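Long-range contacts in terminal oxygenase component of carbazole 1,9a-dioxygenase (Nocardioides aromaticivorans, PDB 3GCF), which catalyses, as the Rieske non-heme iron oxygenase component of carbazole 1,9a-dioxygenase, the dioxygenation of carbazole, with electrons probably supplied by a ferredoxin: residues Met192-Trp198 / Gly332-Asp337; Thr187-Phe191 / Phe206-Phe210; Thr283-Phe289 / Tyr300-Arg306. All coordinates share one frame; numbering follows the deposited sequence.

Interaction 1: Met192-Trp198 / Gly332-Asp337; sequences MHRNSPW and GFNDDD. With FE2 (Fe (II) ion), chain P.
His193 and Phe333 form the tight heart of this contact. The phenylalanine lies over one face of the imidazole, CZ 3.5 Å from His193 CG with the planes 31° apart, and Met192 CG lies over the opposite face, holding the ring against tilting. Histidine suits the place because it has two usable nitrogens: NE2 binds the iron at 2.1 Å, while ND1 donates to a water in the ring plane, 2.8 Å off; together they set its rotation. Asp337 binds the same iron through both oxygens, OD1 at 2.1 Å and OD2 at 2.3 Å, its carboxylate turned 84° from the imidazole. Asn334 ND2 donates to Asp337 OD2 at 2.8 Å and Asn183 to OD1, second-shell bonds that help orient the carboxylate. Farther from the metal, Ser196 OG donates to Gly332 O at 2.7 Å from above the carbonyl plane; with OG anti to its own N (chi1 165°), it also accepts from Trp198 N and caps the helix that follows. An alanine here is likely to leave Gly332 O without this donor and the helix start without its cap. The contact thins beyond this point: exposed Pro197 reaches Gly332 O only with CD, at 3.9 Å. With His189, the pair His193 and Asp337 completes the facial triad of two histidines and one carboxylate characteristic of the mononuclear iron site in Rieske oxygenases.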
loop_
_atom_site.group_PDB
_atom_site.type_symbol
_atom_site.label_atom_id
_atom_site.label_comp_id
_atom_site.label_asym_id
_atom_site.label_seq_id
_atom_site.Cartn_x
_atom_site.Cartn_y
_atom_site.Cartn_z
ATOM N N MET A 192 26.931 15.249 6.466
ATOM C CA MET A 192 25.835 15.468 5.525
ATOM C C MET A 192 25.219 16.865 5.569
ATOM O O MET A 192 24.483 17.244 4.658
ATOM C CB MET A 192 24.726 14.433 5.750
ATOM C CG MET A 192 23.742 14.800 6.857
ATOM S SD MET A 192 22.356 13.646 7.020
ATOM C CE MET A 192 21.436 14.025 5.542
ATOM N N HIS A 193 25.513 17.633 6.617
ATOM C CA HIS A 193 24.961 18.985 6.744
ATOM C C HIS A 193 25.887 20.079 6.216
ATOM O O HIS A 193 25.509 21.253 6.189
ATOM C CB HIS A 193 24.662 19.313 8.214
ATOM C CG HIS A 193 23.598 18.463 8.833
ATOM N ND1 HIS A 193 22.331 18.355 8.303
ATOM C CD2 HIS A 193 23.598 17.719 9.965
ATOM C CE1 HIS A 193 21.596 17.582 9.083
ATOM N NE2 HIS A 193 22.340 17.184 10.100
ATOM N N ARG A 194 27.094 19.696 5.811
ATOM C CA ARG A 194 28.105 20.648 5.344
ATOM C C ARG A 194 27.647 21.689 4.327
ATOM O O ARG A 194 28.177 22.805 4.297
ATOM C CB ARG A 194 29.320 19.888 4.781
ATOM C CG ARG A 194 29.046 19.150 3.478
ATOM C CD ARG A 194 30.213 18.258 3.069
ATOM N NE ARG A 194 29.968 17.616 1.782
ATOM C CZ ARG A 194 29.091 16.639 1.581
ATOM N NH1 ARG A 194 28.370 16.167 2.589
ATOM N NH2 ARG A 194 28.918 16.152 0.361
ATOM N N ASN A 195 26.673 21.340 3.495
ATOM C CA ASN A 195 26.194 22.273 2.474
ATOM C C ASN A 195 24.886 22.986 2.810
ATOM O O ASN A 195 24.313 23.663 1.961
ATOM C CB ASN A 195 26.061 21.550 1.127
ATOM C CG ASN A 195 27.412 21.161 0.541
ATOM O OD1 ASN A 195 27.566 20.080 -0.033
ATOM N ND2 ASN A 195 28.394 22.045 0.677
ATOM N N SER A 196 24.409 22.834 4.038
ATOM C CA SER A 196 23.183 23.512 4.444
ATOM C C SER A 196 23.430 25.013 4.387
ATOM O O SER A 196 24.483 25.488 4.822
ATOM C CB SER A 196 22.800 23.132 5.875
ATOM O OG SER A 196 21.819 24.022 6.393
ATOM N N PRO A 197 22.474 25.780 3.836
ATOM C CA PRO A 197 22.638 27.236 3.751
ATOM C C PRO A 197 22.771 27.894 5.130
ATOM O O PRO A 197 23.178 29.052 5.237
ATOM C CB PRO A 197 21.384 27.692 2.992
ATOM C CG PRO A 197 20.377 26.611 3.295
ATOM C CD PRO A 197 21.212 25.354 3.202
ATOM N N TRP A 198 22.433 27.155 6.183
ATOM C CA TRP A 198 22.541 27.689 7.535
ATOM C C TRP A 198 24.004 27.799 7.974
ATOM O O TRP A 198 24.345 28.639 8.807
ATOM C CB TRP A 198 21.764 26.813 8.527
ATOM C CG TRP A 198 21.753 27.367 9.931
ATOM C CD1 TRP A 198 22.291 26.787 11.048
ATOM C CD2 TRP A 198 21.189 28.616 10.361
ATOM N NE1 TRP A 198 22.097 27.594 12.140
ATOM C CE2 TRP A 198 21.424 28.723 11.750
ATOM C CE3 TRP A 198 20.508 29.658 9.706
ATOM C CZ2 TRP A 198 21.003 29.829 12.503
ATOM C CZ3 TRP A 198 20.088 30.765 10.455
ATOM C CH2 TRP A 198 20.339 30.838 11.838
ATOM N N GLY A 332 15.985 24.695 7.279
ATOM C CA GLY A 332 17.199 24.871 6.495
ATOM C C GLY A 332 18.379 24.002 6.891
ATOM O O GLY A 332 19.204 23.646 6.046
ATOM N N PHE A 333 18.478 23.672 8.172
ATOM C CA PHE A 333 19.573 22.834 8.632
ATOM C C PHE A 333 19.126 21.395 8.862
ATOM O O PHE A 333 19.739 20.461 8.347
ATOM C CB PHE A 333 20.172 23.378 9.935
ATOM C CG PHE A 333 21.376 22.606 10.411
ATOM C CD1 PHE A 333 22.654 22.919 9.946
ATOM C CD2 PHE A 333 21.227 21.528 11.286
ATOM C CE1 PHE A 333 23.765 22.169 10.342
ATOM C CE2 PHE A 333 22.332 20.769 11.690
ATOM C CZ PHE A 333 23.605 21.091 11.215
ATOM N N ASN A 334 18.042 21.222 9.618
ATOM C CA ASN A 334 17.550 19.893 9.966
ATOM C C ASN A 334 16.701 19.093 8.974
ATOM O O ASN A 334 16.548 17.882 9.150
ATOM C CB ASN A 334 16.805 19.958 11.300
ATOM C CG ASN A 334 17.737 20.151 12.484
ATOM O OD1 ASN A 334 17.637 21.139 13.202
ATOM N ND2 ASN A 334 18.647 19.197 12.695
ATOM N N ASP A 335 16.147 19.728 7.946
ATOM C CA ASP A 335 15.321 18.977 7.004
ATOM C C ASP A 335 16.009 17.718 6.478
ATOM O O ASP A 335 15.369 16.673 6.348
ATOM C CB ASP A 335 14.882 19.856 5.827
ATOM C CG ASP A 335 13.716 20.761 6.181
ATOM O OD1 ASP A 335 13.069 20.533 7.229
ATOM O OD2 ASP A 335 13.438 21.696 5.405
ATOM N N ASP A 336 17.304 17.805 6.189
ATOM C CA ASP A 336 18.037 16.642 5.686
ATOM C C ASP A 336 18.041 15.473 6.657
ATOM O O ASP A 336 18.159 14.324 6.238
ATOM C CB ASP A 336 19.484 17.006 5.345
ATOM C CG ASP A 336 19.592 17.841 4.086
ATOM O OD1 ASP A 336 18.798 17.606 3.152
ATOM O OD2 ASP A 336 20.477 18.721 4.024
ATOM N N ASP A 337 17.925 15.755 7.951
ATOM C CA ASP A 337 17.914 14.687 8.943
ATOM C C ASP A 337 16.703 13.781 8.753
ATOM O O ASP A 337 16.738 12.608 9.119
ATOM C CB ASP A 337 17.903 15.256 10.369
ATOM C CG ASP A 337 19.270 15.752 10.814
ATOM O OD1 ASP A 337 20.268 15.048 10.564
ATOM O OD2 ASP A 337 19.346 16.836 11.432
HETATM FE FE FE2 P . 21.526 16.156 11.776
HETATM O O HOH W 1 21.565 19.921 6.073
HETATM O O HOH W 2 21.921 17.587 13.229
HETATM O O HOH W 3 20.749 15.160 13.351
#

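Interaction 2: Thr187-Phe191 / Phe206-Phe210; sequences TTHIF and FPYGF. With FE2 (Fe (II) ion), chain P.
Phe210 N donates to Thr187 O at 2.9 Å, with 152° at the hydrogen, and the same threonine returns a bond, its OG1 donating to Phe210 O at 2.9 Å. Gly209 CA adds only a weak C-H...O contact to Thr187 O, at 3.5 Å. Threonine thus pairs with both the N-H and the carbonyl of Phe210, fastening the loop to strand 209-212. Glycine fits beside it because the backbones of Thr188 and Gly209 pass so close that a CB would crowd Thr188 CA.

Ile190 is the apolar plug. Its CG1 branch sits between the backbone N and carbonyl carbon (chi1 63°), which carries CD1 into the partner segment, 3.3 Å from Pro207 O and 3.6 Å from Phe210 CE2. The base of the side chain meets another ring: CB, helped by the CG2 branch, lies 3.8 Å from Phe206 CE2, so a beta-branched residue touches one phenylalanine at its root and the other at the end of CG1. Phe191 closes the other end, presenting a ring edge to Tyr208 CB, while Arg194 makes a cation-pi contact with its ring. One water satisfies two backbone carbonyls, donating to Ile190 O at 2.6 Å and to Pro207 O at 2.9 Å.

His189 turns away from this packing to bind the iron through NE2, and its ND1 is hydrogen-bonded to Asp186 O, which steadies the ring. Tyr98 and His99 of a neighbouring subunit, both from the pocket of its [2Fe-2S] cluster, pack on His189 and Thr188, the close approach of mononuclear iron and neighbouring Rieske centre characteristic of Rieske oxygenase trimers.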
loop_
_atom_site.group_PDB
_atom_site.type_symbol
_atom_site.label_atom_id
_atom_site.label_comp_id
_atom_site.label_asym_id
_atom_site.label_seq_id
_atom_site.Cartn_x
_atom_site.Cartn_y
_atom_site.Cartn_z
ATOM N N THR A 187 27.751 12.105 16.436
ATOM C CA THR A 187 28.747 13.158 16.255
ATOM C C THR A 187 29.496 13.244 14.920
ATOM O O THR A 187 30.250 14.195 14.698
ATOM C CB THR A 187 29.790 13.135 17.402
ATOM O OG1 THR A 187 30.610 11.969 17.285
ATOM C CG2 THR A 187 29.088 13.108 18.755
ATOM N N THR A 188 29.300 12.275 14.031
ATOM C CA THR A 188 29.969 12.337 12.736
ATOM C C THR A 188 28.999 12.408 11.549
ATOM O O THR A 188 29.424 12.592 10.411
ATOM C CB THR A 188 30.952 11.151 12.533
ATOM O OG1 THR A 188 30.241 9.907 12.579
ATOM C CG2 THR A 188 32.019 11.166 13.614
ATOM N N HIS A 189 27.700 12.285 11.807
ATOM C CA HIS A 189 26.728 12.359 10.722
ATOM C C HIS A 189 26.636 13.793 10.183
ATOM O O HIS A 189 26.101 14.020 9.095
ATOM C CB HIS A 189 25.332 11.923 11.199
ATOM C CG HIS A 189 24.483 13.056 11.695
ATOM N ND1 HIS A 189 24.656 13.633 12.935
ATOM C CD2 HIS A 189 23.486 13.750 11.093
ATOM C CE1 HIS A 189 23.801 14.633 13.076
ATOM N NE2 HIS A 189 23.081 14.724 11.972
ATOM N N ILE A 190 27.159 14.757 10.941
ATOM C CA ILE A 190 27.077 16.158 10.538
ATOM C C ILE A 190 27.757 16.450 9.211
ATOM O O ILE A 190 27.620 17.543 8.650
ATOM C CB ILE A 190 27.627 17.101 11.634
ATOM C CG1 ILE A 190 29.112 16.840 11.880
ATOM C CG2 ILE A 190 26.805 16.917 12.917
ATOM C CD1 ILE A 190 29.701 17.714 12.985
ATOM N N PHE A 191 28.484 15.457 8.716
ATOM C CA PHE A 191 29.152 15.548 7.426
ATOM C C PHE A 191 28.082 15.917 6.387
ATOM O O PHE A 191 28.287 16.804 5.559
ATOM C CB PHE A 191 29.769 14.181 7.088
ATOM C CG PHE A 191 30.261 14.052 5.671
ATOM C CD1 PHE A 191 31.344 14.800 5.219
ATOM C CD2 PHE A 191 29.654 13.156 4.793
ATOM C CE1 PHE A 191 31.819 14.657 3.911
ATOM C CE2 PHE A 191 30.120 13.003 3.476
ATOM C CZ PHE A 191 31.205 13.756 3.037
ATOM N N PHE A 206 31.728 25.156 11.260
ATOM C CA PHE A 206 31.111 23.846 11.418
ATOM C C PHE A 206 31.953 22.720 10.850
ATOM O O PHE A 206 32.203 22.664 9.646
ATOM C CB PHE A 206 29.733 23.865 10.753
ATOM C CG PHE A 206 28.789 22.836 11.287
ATOM C CD1 PHE A 206 28.343 22.899 12.604
ATOM C CD2 PHE A 206 28.335 21.803 10.474
ATOM C CE1 PHE A 206 27.459 21.949 13.103
ATOM C CE2 PHE A 206 27.449 20.846 10.967
ATOM C CZ PHE A 206 27.011 20.921 12.280
ATOM N N PRO A 207 32.384 21.788 11.711
ATOM C CA PRO A 207 33.208 20.663 11.269
ATOM C C PRO A 207 32.416 19.561 10.570
ATOM O O PRO A 207 31.187 19.543 10.618
ATOM C CB PRO A 207 33.849 20.190 12.566
ATOM C CG PRO A 207 32.737 20.376 13.552
ATOM C CD PRO A 207 32.163 21.740 13.170
ATOM N N TYR A 208 33.134 18.651 9.914
ATOM C CA TYR A 208 32.510 17.533 9.223
ATOM C C TYR A 208 32.194 16.422 10.220
ATOM O O TYR A 208 31.440 15.495 9.920
ATOM C CB TYR A 208 33.435 16.990 8.129
ATOM C CG TYR A 208 33.689 17.965 7.004
ATOM C CD1 TYR A 208 32.653 18.741 6.486
ATOM C CD2 TYR A 208 34.956 18.101 6.443
ATOM C CE1 TYR A 208 32.868 19.629 5.438
ATOM C CE2 TYR A 208 35.185 18.994 5.389
ATOM C CZ TYR A 208 34.132 19.755 4.896
ATOM O OH TYR A 208 34.340 20.658 3.879
ATOM N N GLY A 209 32.784 16.524 11.407
ATOM C CA GLY A 209 32.552 15.531 12.438
ATOM C C GLY A 209 33.354 15.784 13.704
ATOM O O GLY A 209 34.292 16.580 13.706
ATOM N N PHE A 210 32.964 15.115 14.785
ATOM C CA PHE A 210 33.653 15.220 16.070
ATOM C C PHE A 210 34.097 13.808 16.435
ATOM O O PHE A 210 33.278 12.893 16.487
ATOM C CB PHE A 210 32.712 15.730 17.164
ATOM C CG PHE A 210 32.294 17.160 16.997
ATOM C CD1 PHE A 210 33.116 18.196 17.436
ATOM C CD2 PHE A 210 31.067 17.474 16.422
ATOM C CE1 PHE A 210 32.721 19.525 17.308
ATOM C CE2 PHE A 210 30.661 18.798 16.288
ATOM C CZ PHE A 210 31.491 19.829 16.735
HETATM FE FE FE2 P . 21.526 16.156 11.776
HETATM O O HOH W 4 29.421 19.436 8.317
HETATM O O HOH W 2 21.921 17.587 13.229
HETATM O O HOH W 3 20.749 15.160 13.351
#

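Interaction 3: Thr283-Phe289 / Tyr300-Arg306; sequences TLIQYEF and YFQVLQR
Ile285, Tyr287 and Phe289 pair with Gln305, Val303 and Phe301 through two backbone hydrogen bonds each. Tyr287 N to Val303 O, at 2.8 Å and 164°, is among the straighter ones. Between these lie the non-hydrogen-bonded pairs Gln286 with Leu304 and Glu288 with Gln302, where C-H...O contacts fill in, such as Glu288 CA to Phe301 O at 3.1 Å.

Polar side chains add bonds over both faces. Glu288 OE2 accepts from Tyr300 OH at 2.6 Å and from Gln286 NE2 at 2.9 Å, the two donors arriving from opposite faces of the carboxylate plane; with Tyr290 bonded to OE1, they hold this buried carboxylate, probably charged, in place. On the other face, Tyr287 OH donates to Gln305 OE1 at 2.6 Å from above the amide's carbonyl plane, the glutamine being long enough, with CG anti to the backbone N (chi1 175°), to reach the phenol.

The two strands form an antiparallel hairpin within the large curved sheet of the catalytic domain, a Bet v 1-like fold, with strand 273-277 along one side and strand 164-173 along the other.

Beyond the last paired residues, Arg306 grips Thr283 side-on: NE donates to Thr283 O and NH2 to Thr283 OG1, each at 2.9 Å. Its chain, bent at chi2 and chi3, turns the guanidinium back to Thr283; NH2 also makes a salt bridge with Glu320, and Thr283 OG1 is also bonded to Asp281.

Phe289 CD1 rests on Phe301 CB and its CE1 touches Val303 CG2, beta-branched valine suiting the extended strand, while Leu304 CD2 lies alongside the Gln286 chain.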
loop_
_atom_site.group_PDB
_atom_site.type_symbol
_atom_site.label_atom_id
_atom_site.label_comp_id
_atom_site.label_asym_id
_atom_site.label_seq_id
_atom_site.Cartn_x
_atom_site.Cartn_y
_atom_site.Cartn_z
ATOM N N THR A 283 23.290 31.826 21.093
ATOM C CA THR A 283 22.276 32.306 22.035
ATOM C C THR A 283 21.098 31.357 22.225
ATOM O O THR A 283 20.099 31.726 22.843
ATOM C CB THR A 283 21.680 33.645 21.581
ATOM O OG1 THR A 283 20.994 33.453 20.338
ATOM C CG2 THR A 283 22.774 34.697 21.398
ATOM N N LEU A 284 21.206 30.139 21.711
ATOM C CA LEU A 284 20.103 29.193 21.823
ATOM C C LEU A 284 20.528 27.772 22.154
ATOM O O LEU A 284 21.677 27.385 21.946
ATOM C CB LEU A 284 19.324 29.150 20.501
ATOM C CG LEU A 284 18.667 30.432 19.987
ATOM C CD1 LEU A 284 18.191 30.218 18.556
ATOM C CD2 LEU A 284 17.506 30.811 20.895
ATOM N N ILE A 285 19.578 27.000 22.667
ATOM C CA ILE A 285 19.798 25.596 22.961
ATOM C C ILE A 285 18.694 24.856 22.195
ATOM O O ILE A 285 17.547 25.305 22.171
ATOM C CB ILE A 285 19.692 25.305 24.472
ATOM C CG1 ILE A 285 20.919 25.879 25.188
ATOM C CG2 ILE A 285 19.590 23.793 24.717
ATOM C CD1 ILE A 285 20.926 25.639 26.691
ATOM N N GLN A 286 19.045 23.748 21.549
ATOM C CA GLN A 286 18.071 22.976 20.782
ATOM C C GLN A 286 17.745 21.628 21.407
ATOM O O GLN A 286 18.634 20.844 21.723
ATOM C CB GLN A 286 18.560 22.753 19.343
ATOM C CG GLN A 286 17.526 22.061 18.440
ATOM C CD GLN A 286 17.827 22.228 16.950
ATOM O OE1 GLN A 286 18.216 23.311 16.503
ATOM N NE2 GLN A 286 17.626 21.162 16.176
ATOM N N TYR A 287 16.454 21.367 21.576
ATOM C CA TYR A 287 15.994 20.110 22.148
ATOM C C TYR A 287 15.249 19.352 21.060
ATOM O O TYR A 287 14.604 19.958 20.202
ATOM C CB TYR A 287 15.044 20.373 23.322
ATOM C CG TYR A 287 15.690 21.051 24.512
ATOM C CD1 TYR A 287 16.489 20.331 25.405
ATOM C CD2 TYR A 287 15.513 22.417 24.741
ATOM C CE1 TYR A 287 17.098 20.959 26.507
ATOM C CE2 TYR A 287 16.116 23.056 25.837
ATOM C CZ TYR A 287 16.905 22.321 26.712
ATOM O OH TYR A 287 17.500 22.948 27.786
ATOM N N GLU A 288 15.341 18.029 21.087
ATOM C CA GLU A 288 14.649 17.218 20.105
ATOM C C GLU A 288 14.021 16.007 20.767
ATOM O O GLU A 288 14.626 15.378 21.642
ATOM C CB GLU A 288 15.607 16.759 18.998
ATOM C CG GLU A 288 16.348 17.895 18.296
ATOM C CD GLU A 288 16.939 17.479 16.959
ATOM O OE1 GLU A 288 17.305 16.295 16.793
ATOM O OE2 GLU A 288 17.048 18.350 16.071
ATOM N N PHE A 289 12.792 15.702 20.360
ATOM C CA PHE A 289 12.067 14.544 20.873
ATOM C C PHE A 289 11.730 13.688 19.658
ATOM O O PHE A 289 11.555 14.209 18.553
ATOM C CB PHE A 289 10.771 14.960 21.575
ATOM C CG PHE A 289 10.972 15.880 22.748
ATOM C CD1 PHE A 289 11.300 17.218 22.557
ATOM C CD2 PHE A 289 10.801 15.414 24.047
ATOM C CE1 PHE A 289 11.449 18.080 23.645
ATOM C CE2 PHE A 289 10.947 16.270 25.142
ATOM C CZ PHE A 289 11.271 17.602 24.940
ATOM N N TYR A 300 8.771 14.066 15.249
ATOM C CA TYR A 300 10.000 14.793 15.516
ATOM C C TYR A 300 9.696 16.204 16.016
ATOM O O TYR A 300 9.136 17.014 15.286
ATOM C CB TYR A 300 10.816 14.816 14.218
ATOM C CG TYR A 300 12.076 15.657 14.191
ATOM C CD1 TYR A 300 12.948 15.707 15.280
ATOM C CD2 TYR A 300 12.429 16.354 13.031
ATOM C CE1 TYR A 300 14.146 16.433 15.210
ATOM C CE2 TYR A 300 13.614 17.075 12.947
ATOM C CZ TYR A 300 14.469 17.113 14.035
ATOM O OH TYR A 300 15.639 17.833 13.932
ATOM N N PHE A 301 10.043 16.476 17.273
ATOM C CA PHE A 301 9.836 17.799 17.866
ATOM C C PHE A 301 11.180 18.519 17.906
ATOM O O PHE A 301 12.195 17.930 18.268
ATOM C CB PHE A 301 9.333 17.711 19.320
ATOM C CG PHE A 301 7.900 17.257 19.470
ATOM C CD1 PHE A 301 7.539 15.934 19.230
ATOM C CD2 PHE A 301 6.923 18.149 19.912
ATOM C CE1 PHE A 301 6.223 15.501 19.433
ATOM C CE2 PHE A 301 5.597 17.731 20.119
ATOM C CZ PHE A 301 5.247 16.400 19.879
ATOM N N GLN A 302 11.182 19.794 17.538
ATOM C CA GLN A 302 12.387 20.602 17.593
ATOM C C GLN A 302 11.983 21.796 18.439
ATOM O O GLN A 302 11.062 22.516 18.070
ATOM C CB GLN A 302 12.795 21.077 16.203
ATOM C CG GLN A 302 13.277 19.987 15.280
ATOM C CD GLN A 302 13.261 20.432 13.841
ATOM O OE1 GLN A 302 12.197 20.598 13.247
ATOM N NE2 GLN A 302 14.439 20.643 13.270
ATOM N N VAL A 303 12.657 22.005 19.566
ATOM C CA VAL A 303 12.316 23.116 20.449
ATOM C C VAL A 303 13.541 23.946 20.788
ATOM O O VAL A 303 14.543 23.429 21.289
ATOM C CB VAL A 303 11.683 22.611 21.769
ATOM C CG1 VAL A 303 11.062 23.777 22.532
ATOM C CG2 VAL A 303 10.632 21.553 21.473
ATOM N N LEU A 304 13.455 25.241 20.511
ATOM C CA LEU A 304 14.558 26.149 20.775
ATOM C C LEU A 304 14.339 26.901 22.082
ATOM O O LEU A 304 13.243 27.389 22.354
ATOM C CB LEU A 304 14.709 27.128 19.609
ATOM C CG LEU A 304 14.985 26.459 18.253
ATOM C CD1 LEU A 304 15.245 27.527 17.202
ATOM C CD2 LEU A 304 16.183 25.522 18.360
ATOM N N GLN A 305 15.393 26.980 22.889
ATOM C CA GLN A 305 15.337 27.644 24.185
ATOM C C GLN A 305 16.225 28.879 24.246
ATOM O O GLN A 305 17.424 28.816 23.978
ATOM C CB GLN A 305 15.751 26.670 25.283
ATOM C CG GLN A 305 15.852 27.280 26.673
ATOM C CD GLN A 305 16.242 26.245 27.710
ATOM O OE1 GLN A 305 17.251 25.560 27.559
ATOM N NE2 GLN A 305 15.445 26.122 28.761
ATOM N N ARG A 306 15.619 29.998 24.621
ATOM C CA ARG A 306 16.319 31.267 24.730
ATOM C C ARG A 306 16.177 31.842 26.139
ATOM O O ARG A 306 15.085 31.863 26.704
ATOM C CB ARG A 306 15.738 32.250 23.712
ATOM C CG ARG A 306 16.096 33.710 23.951
ATOM C CD ARG A 306 17.586 33.949 23.828
ATOM N NE ARG A 306 18.073 33.793 22.462
ATOM C CZ ARG A 306 17.778 34.621 21.462
ATOM N NH1 ARG A 306 16.989 35.663 21.680
ATOM N NH2 ARG A 306 18.289 34.422 20.251
#

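Overall arrangement
Interactions 1 and 2 lie about 12 Å apart, centre to centre, and share one iron: 187-191 supplies His189, while 192-198 and 332-337 supply His193 and Asp337. Their segments alternate along the chain, and they touch, Phe333 meeting Phe206. Interaction 3 is nested inside the loop closed by interaction 1, its centre about 16 Å from that of interaction 1; Asn334 joins the two, probably through a hydrogen bond to Gln286. Interactions 2 and 3 do not touch, their nearest atoms being about 8 Å apart. The iron thus sits between a loop next to a neighbouring subunit and the turn leading into helix 335-350, whose Asn334 packs on the catalytic-domain sheet.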